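PDB 4GNX: putative uncharacterized protein from Ustilago maydis, which probably binds single-stranded DNA as an OB-fold subunit of the heterotrimeric replication protein A. Local coordinates for residues T40-R46 against N87-V93; T8-V12 against A34-T40. All coordinates share one frame; numbering follows the deposited sequence.

Overall arrangement
Contacts 1 and 2 follow one another along strand 38-50, and both include Thr-40. In contact 2 the start of this strand pairs in parallel with strand 9-11; along its other edge, in contact 1 from Phe-41 to Val-44, it pairs antiparallel with strand 90-100, so the three strands are neighbours in one curled sheet. The two centres lie about 17 Å apart, on opposite sides of the chain's centre and each about 9 Å from it. Helix 117-135 packs against residues of both. Single-stranded DNA approaches the contact 2 end, where Gln-38 meets the thymine nucleotide DT21 of chain G; the nearest atom of contact 1 is about 8 Å from the nucleic acid.

Contact 1 of 2, residues T40-R46 against N87-V93; sequences TFVAVVR and NNVYVRV
Phe-41 and Ala-43 pair with Val-93 and Val-91 as successive hydrogen-bonded antiparallel pairs, Val-91 N reaching Ala-43 O at 2.8 Å. The ladder runs on through Val-45 N to Val-89 O (3.2 Å), and Asn-88 N turns back to Val-45 O (2.6 Å). Among the side chains, Thr-40 OG1 stands anti to its own backbone N (chi1 180°), which points it at strand 90-93: it donates to Val-93 O (2.8 Å) from above the carbonyl plane and accepts from Arg-92 NE (2.8 Å) in the guanidinium plane. Arg-92 NH1 also forms a salt bridge to Glu-119. At the far end Arg-46 NH1 bonds weakly to Asn-88 OD1; Arg-46 NE forms a salt bridge with Glu-60, and Asn-88 ND2 bonds to Ile-79 O of a neighbouring subunit. Apolar contacts divide by sheet face. Val-93 CB lies over the Phe-41 ring, 4.0 Å from its centroid, and Val-45 CG2 meets Val-91 CG1 at 3.8 Å; on the reverse, Val-44 CG2 covers the Tyr-90 ring and Val-42 CG2 one face of the Arg-92 guanidinium. A buried cation is thus held at its edge by a hydroxyl and probably balanced by the glutamate of helix 117-135, tying that helix to the sheet.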
ATOM      1  N   THR B  40      12.814 -12.623   2.178  1.00 24.71           N
ATOM      2  CA  THR B  40      13.501 -11.493   2.763  1.00 24.68           C
ATOM      3  C   THR B  40      13.004 -11.123   4.156  1.00 23.11           C
ATOM      4  O   THR B  40      11.830 -11.302   4.499  1.00 22.26           O
ATOM      5  CB  THR B  40      13.402 -10.244   1.877  1.00 26.49           C
ATOM      6  OG1 THR B  40      14.096  -9.174   2.533  1.00 26.93           O
ATOM      7  CG2 THR B  40      11.926  -9.831   1.620  1.00 25.41           C
ATOM      8  N   PHE B  41      13.899 -10.573   4.955  1.00 23.42           N
ATOM      9  CA  PHE B  41      13.535 -10.186   6.311  1.00 23.49           C
ATOM     10  C   PHE B  41      14.558  -9.248   6.948  1.00 24.87           C
ATOM     11  O   PHE B  41      15.676  -9.059   6.435  1.00 26.92           O
ATOM     12  CB  PHE B  41      13.307 -11.427   7.191  1.00 22.52           C
ATOM     13  CG  PHE B  41      14.542 -12.222   7.454  1.00 22.89           C
ATOM     14  CD1 PHE B  41      15.327 -11.958   8.574  1.00 22.70           C
ATOM     15  CD2 PHE B  41      14.910 -13.253   6.607  1.00 23.90           C
ATOM     16  CE1 PHE B  41      16.467 -12.694   8.834  1.00 23.36           C
ATOM     17  CE2 PHE B  41      16.062 -13.995   6.864  1.00 25.29           C
ATOM     18  CZ  PHE B  41      16.843 -13.711   7.978  1.00 24.57           C
ATOM     19  N   VAL B  42      14.167  -8.665   8.073  1.00 24.40           N
ATOM     20  CA  VAL B  42      14.989  -7.679   8.760  1.00 24.80           C
ATOM     21  C   VAL B  42      15.244  -8.219  10.148  1.00 25.98           C
ATOM     22  O   VAL B  42      14.364  -8.808  10.754  1.00 27.57           O
ATOM     23  CB  VAL B  42      14.266  -6.337   8.838  1.00 24.20           C
ATOM     24  CG1 VAL B  42      15.033  -5.370   9.717  1.00 25.91           C
ATOM     25  CG2 VAL B  42      14.073  -5.753   7.442  1.00 23.93           C
ATOM     26  N   ALA B  43      16.458  -8.052  10.647  1.00 27.28           N
ATOM     27  CA  ALA B  43      16.864  -8.715  11.883  1.00 26.64           C
ATOM     28  C   ALA B  43      18.108  -8.044  12.424  1.00 28.77           C
ATOM     29  O   ALA B  43      18.718  -7.210  11.735  1.00 29.25           O
ATOM     30  CB  ALA B  43      17.148 -10.179  11.625  1.00 25.18           C
ATOM     31  N   VAL B  44      18.479  -8.430  13.650  1.00 29.39           N
ATOM     32  CA  VAL B  44      19.660  -7.902  14.314  1.00 30.28           C
ATOM     33  C   VAL B  44      20.759  -8.957  14.396  1.00 31.80           C
ATOM     34  O   VAL B  44      20.519 -10.105  14.810  1.00 33.13           O
ATOM     35  CB  VAL B  44      19.329  -7.384  15.715  1.00 31.38           C
ATOM     36  CG1 VAL B  44      20.557  -6.755  16.372  1.00 33.47           C
ATOM     37  CG2 VAL B  44      18.230  -6.354  15.617  1.00 30.94           C
ATOM     38  N   VAL B  45      21.958  -8.561  13.972  1.00 31.63           N
ATOM     39  CA  VAL B  45      23.109  -9.411  14.005  1.00 32.24           C
ATOM     40  C   VAL B  45      23.515  -9.525  15.457  1.00 34.49           C
ATOM     41  O   VAL B  45      23.666  -8.518  16.155  1.00 35.71           O
ATOM     42  CB  VAL B  45      24.258  -8.771  13.225  1.00 33.45           C
ATOM     43  CG1 VAL B  45      25.422  -9.751  13.079  1.00 35.92           C
ATOM     44  CG2 VAL B  45      23.772  -8.286  11.877  1.00 31.62           C
ATOM     45  N   ARG B  46      23.709 -10.751  15.906  1.00 35.31           N
ATOM     46  CA  ARG B  46      24.088 -11.002  17.279  1.00 38.08           C
ATOM     47  C   ARG B  46      25.457 -11.651  17.417  1.00 42.37           C
ATOM     48  O   ARG B  46      26.117 -11.490  18.446  1.00 45.25           O
ATOM     49  CB  ARG B  46      23.048 -11.876  17.950  1.00 36.89           C
ATOM     50  CG  ARG B  46      21.765 -11.146  18.235  1.00 34.89           C
ATOM     51  CD  ARG B  46      21.921  -9.982  19.200  1.00 36.05           C
ATOM     52  NE  ARG B  46      20.614  -9.392  19.472  1.00 34.79           N
ATOM     53  CZ  ARG B  46      20.412  -8.172  19.949  1.00 35.83           C
ATOM     54  NH1 ARG B  46      21.443  -7.368  20.226  1.00 37.84           N
ATOM     55  NH2 ARG B  46      19.165  -7.758  20.148  1.00 34.82           N
ATOM     56  N   ASN B  87      27.834  -6.431  15.145  1.00 46.30           N
ATOM     57  CA  ASN B  87      26.863  -6.924  16.101  1.00 43.35           C
ATOM     58  C   ASN B  87      25.886  -5.850  16.546  1.00 41.98           C
ATOM     59  O   ASN B  87      26.219  -4.665  16.563  1.00 43.85           O
ATOM     60  CB  ASN B  87      27.579  -7.510  17.305  1.00 45.46           C
ATOM     61  CG  ASN B  87      27.951  -8.937  17.082  1.00 46.28           C
ATOM     62  OD1 ASN B  87      27.436  -9.569  16.157  1.00 45.18           O
ATOM     63  ND2 ASN B  87      28.834  -9.463  17.905  1.00 48.98           N
ATOM     64  N   ASN B  88      24.678  -6.268  16.896  1.00 38.55           N
ATOM     65  CA  ASN B  88      23.710  -5.360  17.474  1.00 37.37           C
ATOM     66  C   ASN B  88      23.240  -4.267  16.484  1.00 35.90           C
ATOM     67  O   ASN B  88      22.976  -3.120  16.862  1.00 36.28           O
ATOM     68  CB  ASN B  88      24.264  -4.784  18.776  1.00 39.94           C
ATOM     69  CG  ASN B  88      23.198  -4.138  19.630  1.00 40.08           C
ATOM     70  OD1 ASN B  88      22.057  -4.635  19.740  1.00 37.97           O
ATOM     71  ND2 ASN B  88      23.562  -3.015  20.251  1.00 42.76           N
ATOM     72  N   VAL B  89      23.095  -4.673  15.221  1.00 34.16           N
ATOM     73  CA  VAL B  89      22.776  -3.775  14.098  1.00 33.68           C
ATOM     74  C   VAL B  89      21.634  -4.377  13.262  1.00 30.91           C
ATOM     75  O   VAL B  89      21.653  -5.566  12.938  1.00 29.56           O
ATOM     76  CB  VAL B  89      24.043  -3.552  13.204  1.00 35.08           C
ATOM     77  CG1 VAL B  89      23.668  -3.196  11.780  1.00 34.16           C
ATOM     78  CG2 VAL B  89      24.977  -2.501  13.793  1.00 37.77           C
ATOM     79  N   TYR B  90      20.639  -3.572  12.909  1.00 30.70           N
ATOM     80  CA  TYR B  90      19.603  -4.077  12.020  1.00 29.33           C
ATOM     81  C   TYR B  90      20.079  -4.240  10.579  1.00 30.32           C
ATOM     82  O   TYR B  90      20.885  -3.448  10.077  1.00 32.46           O
ATOM     83  CB  TYR B  90      18.349  -3.234  12.090  1.00 29.82           C
ATOM     84  CG  TYR B  90      17.405  -3.672  13.189  1.00 30.59           C
ATOM     85  CD1 TYR B  90      17.382  -3.016  14.405  1.00 32.27           C
ATOM     86  CD2 TYR B  90      16.521  -4.750  13.003  1.00 29.58           C
ATOM     87  CE1 TYR B  90      16.513  -3.405  15.401  1.00 32.77           C
ATOM     88  CE2 TYR B  90      15.642  -5.145  13.998  1.00 28.81           C
ATOM     89  CZ  TYR B  90      15.655  -4.481  15.199  1.00 30.86           C
ATOM     90  OH  TYR B  90      14.816  -4.858  16.221  1.00 31.57           O
ATOM     91  N   VAL B  91      19.598  -5.292   9.927  1.00 29.66           N
ATOM     92  CA  VAL B  91      19.951  -5.557   8.542  1.00 31.11           C
ATOM     93  C   VAL B  91      18.780  -6.128   7.755  1.00 30.73           C
ATOM     94  O   VAL B  91      17.908  -6.830   8.317  1.00 29.36           O
ATOM     95  CB  VAL B  91      21.079  -6.573   8.428  1.00 31.69           C
ATOM     96  CG1 VAL B  91      22.324  -6.088   9.146  1.00 33.48           C
ATOM     97  CG2 VAL B  91      20.609  -7.906   8.977  1.00 30.65           C
ATOM     98  N   ARG B  92      18.783  -5.823   6.454  1.00 31.39           N
ATOM     99  CA  ARG B  92      17.835  -6.393   5.496  1.00 30.77           C
ATOM    100  C   ARG B  92      18.532  -7.631   4.925  1.00 31.58           C
ATOM    101  O   ARG B  92      19.674  -7.560   4.464  1.00 34.07           O
ATOM    102  CB  ARG B  92      17.479  -5.331   4.419  1.00 31.63           C
ATOM    103  CG  ARG B  92      16.337  -5.576   3.410  1.00 30.70           C
ATOM    104  CD  ARG B  92      15.435  -6.733   3.754  1.00 28.25           C
ATOM    105  NE  ARG B  92      13.973  -6.614   3.542  1.00 27.19           N
ATOM    106  CZ  ARG B  92      13.204  -5.592   3.902  1.00 26.58           C
ATOM    107  NH1 ARG B  92      13.760  -4.509   4.404  1.00 27.41           N
ATOM    108  NH2 ARG B  92      11.879  -5.650   3.744  1.00 25.75           N
ATOM    109  N   VAL B  93      17.862  -8.770   4.990  1.00 30.02           N
ATOM    110  CA  VAL B  93      18.448 -10.004   4.485  1.00 31.58           C
ATOM    111  C   VAL B  93      17.679 -10.484   3.271  1.00 32.03           C
ATOM    112  O   VAL B  93      16.459 -10.567   3.306  1.00 32.26           O
ATOM    113  CB  VAL B  93      18.440 -11.110   5.563  1.00 31.39           C
ATOM    114  CG1 VAL B  93      18.910 -12.450   4.989  1.00 32.14           C
ATOM    115  CG2 VAL B  93      19.309 -10.693   6.748  1.00 32.01           C
TER

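Contact 2 of 2, residues T8-V12 against A34-T40; sequences TLRPV and AELGQLT. With nucleotides of chain G.
Arg-10 and Leu-39 are partners in a short parallel pairing that is firm at one end and loose at the other. On the firm side, Thr-40 N donates to Arg-10 O (3.0 Å), and Thr-40 O takes the N-H of Val-12 (3.1 Å), so both peptide groups flanking Thr-40 are engaged. Here Val-12 CG2 meets Leu-39 CD1 at 3.8 Å, the two side chains crossing at about a right angle, and Ile-17 of helix 14-19 packs on both. Leu-39 CG sits between its own backbone N and carbonyl carbon (chi1 60°), which lays CD1 beside the valine. On the other face Leu-9 CD1 rests against Leu-39 C, and Pro-11, next to Thr-40, packs on His-123 and Ala-130 of helix 117-135.

Arg-10 extends from the buried part toward residues 34-36. A bend at chi3 (45°) brings NH1 to Glu-35 O (3.0 Å), which lies near the guanidinium plane, with a weaker bond to Ala-34 O; Leu-31 O is a further acceptor for NH1. Leu-36 CD1 covers one face of the guanidinium.

The pairing slackens toward Thr-8 and Gln-38, where a neighbouring subunit packs. The bond from Arg-10 N to Gln-38 O is weak at 3.3 Å, and Thr-8 O and Gln-38 O, both acceptors, lie near each other without bonding. Solvent is reached at Glu-35, whose side chain is poorly ordered. Gln-38 turns instead to the DNA, its CG 3.7 Å from O4 of DT21 of chain G, while Val-299 of a neighbouring subunit packs on it. A short strand parallel to the start of a long barrel strand is consistent with an N-terminal extension of the mainly antiparallel OB-fold barrel; strand 9-11 joins the barrel to a neighbouring subunit, while Gln-38 on strand 38-50 reaches the DNA.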
ATOM      1  N   THR B   8       9.035 -16.188  -6.535  1.00 50.99           N
ATOM      2  CA  THR B   8       8.654 -15.019  -5.764  1.00 45.79           C
ATOM      3  C   THR B   8       9.662 -14.662  -4.702  1.00 41.84           C
ATOM      4  O   THR B   8      10.579 -15.431  -4.437  1.00 42.11           O
ATOM      5  CB  THR B   8       7.318 -15.263  -5.024  1.00 44.64           C
ATOM      6  OG1 THR B   8       7.462 -16.357  -4.099  1.00 43.67           O
ATOM      7  CG2 THR B   8       6.161 -15.535  -6.009  1.00 47.91           C
ATOM      8  N   LEU B   9       9.457 -13.496  -4.080  1.00 38.34           N
ATOM      9  CA  LEU B   9      10.294 -12.994  -3.013  1.00 34.63           C
ATOM     10  C   LEU B   9       9.411 -12.641  -1.824  1.00 32.02           C
ATOM     11  O   LEU B   9       8.823 -11.561  -1.759  1.00 32.11           O
ATOM     12  CB  LEU B   9      11.090 -11.764  -3.465  1.00 35.21           C
ATOM     13  CG  LEU B   9      11.862 -11.057  -2.341  1.00 32.19           C
ATOM     14  CD1 LEU B   9      13.021 -11.925  -1.884  1.00 31.50           C
ATOM     15  CD2 LEU B   9      12.312  -9.652  -2.732  1.00 33.02           C
ATOM     16  N   ARG B  10       9.366 -13.551  -0.862  1.00 30.38           N
ATOM     17  CA  ARG B  10       8.391 -13.485   0.217  1.00 28.11           C
ATOM     18  C   ARG B  10       8.892 -12.825   1.492  1.00 25.07           C
ATOM     19  O   ARG B  10       9.886 -13.245   2.076  1.00 24.78           O
ATOM     20  CB  ARG B  10       7.827 -14.877   0.498  1.00 28.63           C
ATOM     21  CG  ARG B  10       7.230 -15.497  -0.751  1.00 32.30           C
ATOM     22  CD  ARG B  10       6.662 -16.881  -0.488  1.00 34.49           C
ATOM     23  NE  ARG B  10       5.874 -16.923   0.743  1.00 33.00           N
ATOM     24  CZ  ARG B  10       5.236 -17.996   1.196  1.00 33.89           C
ATOM     25  NH1 ARG B  10       5.280 -19.145   0.538  1.00 35.14           N
ATOM     26  NH2 ARG B  10       4.568 -17.907   2.337  1.00 34.35           N
ATOM     27  N   PRO B  11       8.207 -11.768   1.926  1.00 23.75           N
ATOM     28  CA  PRO B  11       8.615 -11.203   3.192  1.00 21.79           C
ATOM     29  C   PRO B  11       8.117 -12.130   4.342  1.00 20.83           C
ATOM     30  O   PRO B  11       6.966 -12.555   4.359  1.00 20.73           O
ATOM     31  CB  PRO B  11       7.903  -9.849   3.185  1.00 21.82           C
ATOM     32  CG  PRO B  11       6.614 -10.117   2.437  1.00 23.01           C
ATOM     33  CD  PRO B  11       6.972 -11.140   1.398  1.00 24.37           C
ATOM     34  N   VAL B  12       9.000 -12.446   5.276  1.00 20.50           N
ATOM     35  CA  VAL B  12       8.723 -13.449   6.278  1.00 21.14           C
ATOM     36  C   VAL B  12       9.404 -13.088   7.557  1.00 21.60           C
ATOM     37  O   VAL B  12      10.373 -12.332   7.555  1.00 21.09           O
ATOM     38  CB  VAL B  12       9.250 -14.853   5.885  1.00 22.19           C
ATOM     39  CG1 VAL B  12       8.445 -15.468   4.728  1.00 22.97           C
ATOM     40  CG2 VAL B  12      10.738 -14.810   5.584  1.00 21.74           C
ATOM     41  N   ALA B  34       2.221 -22.526   0.142  1.00 51.03           N
ATOM     42  CA  ALA B  34       2.898 -21.958  -1.009  1.00 49.38           C
ATOM     43  C   ALA B  34       4.381 -22.227  -0.924  1.00 48.52           C
ATOM     44  O   ALA B  34       4.957 -22.232   0.166  1.00 45.90           O
ATOM     45  CB  ALA B  34       2.621 -20.473  -1.112  1.00 46.30           C
ATOM     46  N   GLU B  35       4.983 -22.466  -2.083  1.00 51.81           N
ATOM     47  CA  GLU B  35       6.404 -22.679  -2.198  1.00 54.61           C
ATOM     48  C   GLU B  35       7.149 -21.511  -1.556  1.00 50.09           C
ATOM     49  O   GLU B  35       6.782 -20.351  -1.754  1.00 47.28           O
ATOM     50  CB  GLU B  35       6.765 -22.789  -3.674  1.00 63.39           C
ATOM     51  CG  GLU B  35       7.951 -23.695  -3.992  1.00 71.59           C
ATOM     52  CD  GLU B  35       9.220 -22.945  -4.405  1.00 77.00           C
ATOM     53  OE1 GLU B  35       9.400 -21.759  -4.014  1.00 75.10           O
ATOM     54  OE2 GLU B  35      10.050 -23.560  -5.128  1.00 83.29           O
ATOM     55  N   LEU B  36       8.172 -21.836  -0.767  1.00 48.56           N
ATOM     56  CA  LEU B  36       9.006 -20.846  -0.088  1.00 44.79           C
ATOM     57  C   LEU B  36      10.427 -20.914  -0.618  1.00 46.14           C
ATOM     58  O   LEU B  36      11.261 -21.663  -0.102  1.00 46.77           O
ATOM     59  CB  LEU B  36       9.027 -21.097   1.414  1.00 43.18           C
ATOM     60  CG  LEU B  36       9.787 -20.103   2.301  1.00 40.89           C
ATOM     61  CD1 LEU B  36       9.248 -18.672   2.203  1.00 37.89           C
ATOM     62  CD2 LEU B  36       9.732 -20.589   3.740  1.00 40.42           C
ATOM     63  N   GLY B  37      10.689 -20.128  -1.657  1.00 46.74           N
ATOM     64  CA  GLY B  37      11.990 -20.102  -2.304  1.00 47.50           C
ATOM     65  C   GLY B  37      12.811 -18.954  -1.758  1.00 44.58           C
ATOM     66  O   GLY B  37      13.315 -19.016  -0.630  1.00 43.13           O
ATOM     67  N   GLN B  38      12.944 -17.905  -2.562  1.00 43.56           N
ATOM     68  CA  GLN B  38      13.607 -16.703  -2.122  1.00 40.18           C
ATOM     69  C   GLN B  38      12.735 -16.010  -1.112  1.00 34.94           C
ATOM     70  O   GLN B  38      11.514 -16.058  -1.219  1.00 34.73           O
ATOM     71  CB  GLN B  38      13.855 -15.774  -3.293  1.00 43.94           C
ATOM     72  CG  GLN B  38      15.194 -15.974  -3.963  1.00 49.43           C
ATOM     73  CD  GLN B  38      15.693 -14.706  -4.647  1.00 53.42           C
ATOM     74  OE1 GLN B  38      16.763 -14.198  -4.306  1.00 56.16           O
ATOM     75  NE2 GLN B  38      14.923 -14.191  -5.617  1.00 54.38           N
ATOM     76  N   LEU B  39      13.364 -15.357  -0.142  1.00 31.45           N
ATOM     77  CA  LEU B  39      12.651 -14.687   0.930  1.00 28.06           C
ATOM     78  C   LEU B  39      13.468 -13.515   1.451  1.00 26.63           C
ATOM     79  O   LEU B  39      14.671 -13.436   1.220  1.00 27.43           O
ATOM     80  CB  LEU B  39      12.391 -15.669   2.066  1.00 27.13           C
ATOM     81  CG  LEU B  39      13.598 -16.342   2.757  1.00 27.25           C
ATOM     82  CD1 LEU B  39      14.114 -15.517   3.934  1.00 25.63           C
ATOM     83  CD2 LEU B  39      13.220 -17.725   3.253  1.00 28.08           C
ATOM     84  N   THR B  40      12.814 -12.623   2.178  1.00 24.71           N
ATOM     85  CA  THR B  40      13.501 -11.493   2.763  1.00 24.68           C
ATOM     86  C   THR B  40      13.004 -11.123   4.156  1.00 23.11           C
ATOM     87  O   THR B  40      11.830 -11.302   4.499  1.00 22.26           O
ATOM     88  CB  THR B  40      13.402 -10.244   1.877  1.00 26.49           C
ATOM     89  OG1 THR B  40      14.096  -9.174   2.533  1.00 26.93           O
ATOM     90  CG2 THR B  40      11.926  -9.831   1.620  1.00 25.41           C
TER
ATOM     91  P    DT G  21      23.998 -13.318  -6.274  1.00188.18           P
ATOM     92  OP1  DT G  21      24.135 -11.844  -6.142  1.00184.19           O
ATOM     93  OP2  DT G  21      24.794 -14.039  -7.302  1.00194.92           O
ATOM     94  O5'  DT G  21      24.348 -13.946  -4.852  1.00189.26           O
ATOM     95  C5'  DT G  21      25.707 -14.267  -4.490  1.00185.30           C
ATOM     96  C4'  DT G  21      25.806 -15.697  -4.008  1.00182.01           C
ATOM     97  O4'  DT G  21      24.710 -16.001  -3.113  1.00174.22           O
ATOM     98  C3'  DT G  21      25.790 -16.759  -5.111  1.00181.53           C
ATOM     99  O3'  DT G  21      26.932 -17.633  -5.015  1.00189.24           O
ATOM    100  C2'  DT G  21      24.434 -17.440  -4.963  1.00171.03           C
ATOM    101  C1'  DT G  21      24.007 -17.162  -3.526  1.00164.17           C
ATOM    102  N1   DT G  21      22.559 -16.903  -3.332  1.00157.45           N
ATOM    103  C2   DT G  21      21.771 -17.894  -2.785  1.00148.72           C
ATOM    104  O2   DT G  21      22.202 -18.990  -2.465  1.00138.71           O
ATOM    105  N3   DT G  21      20.448 -17.554  -2.634  1.00142.61           N
ATOM    106  C4   DT G  21      19.850 -16.349  -2.961  1.00138.03           C
ATOM    107  O4   DT G  21      18.648 -16.190  -2.768  1.00127.82           O
ATOM    108  C5   DT G  21      20.737 -15.354  -3.521  1.00144.61           C
ATOM    109  C7   DT G  21      20.181 -14.019  -3.906  1.00134.20           C
ATOM    110  C6   DT G  21      22.029 -15.676  -3.673  1.00155.31           C
TER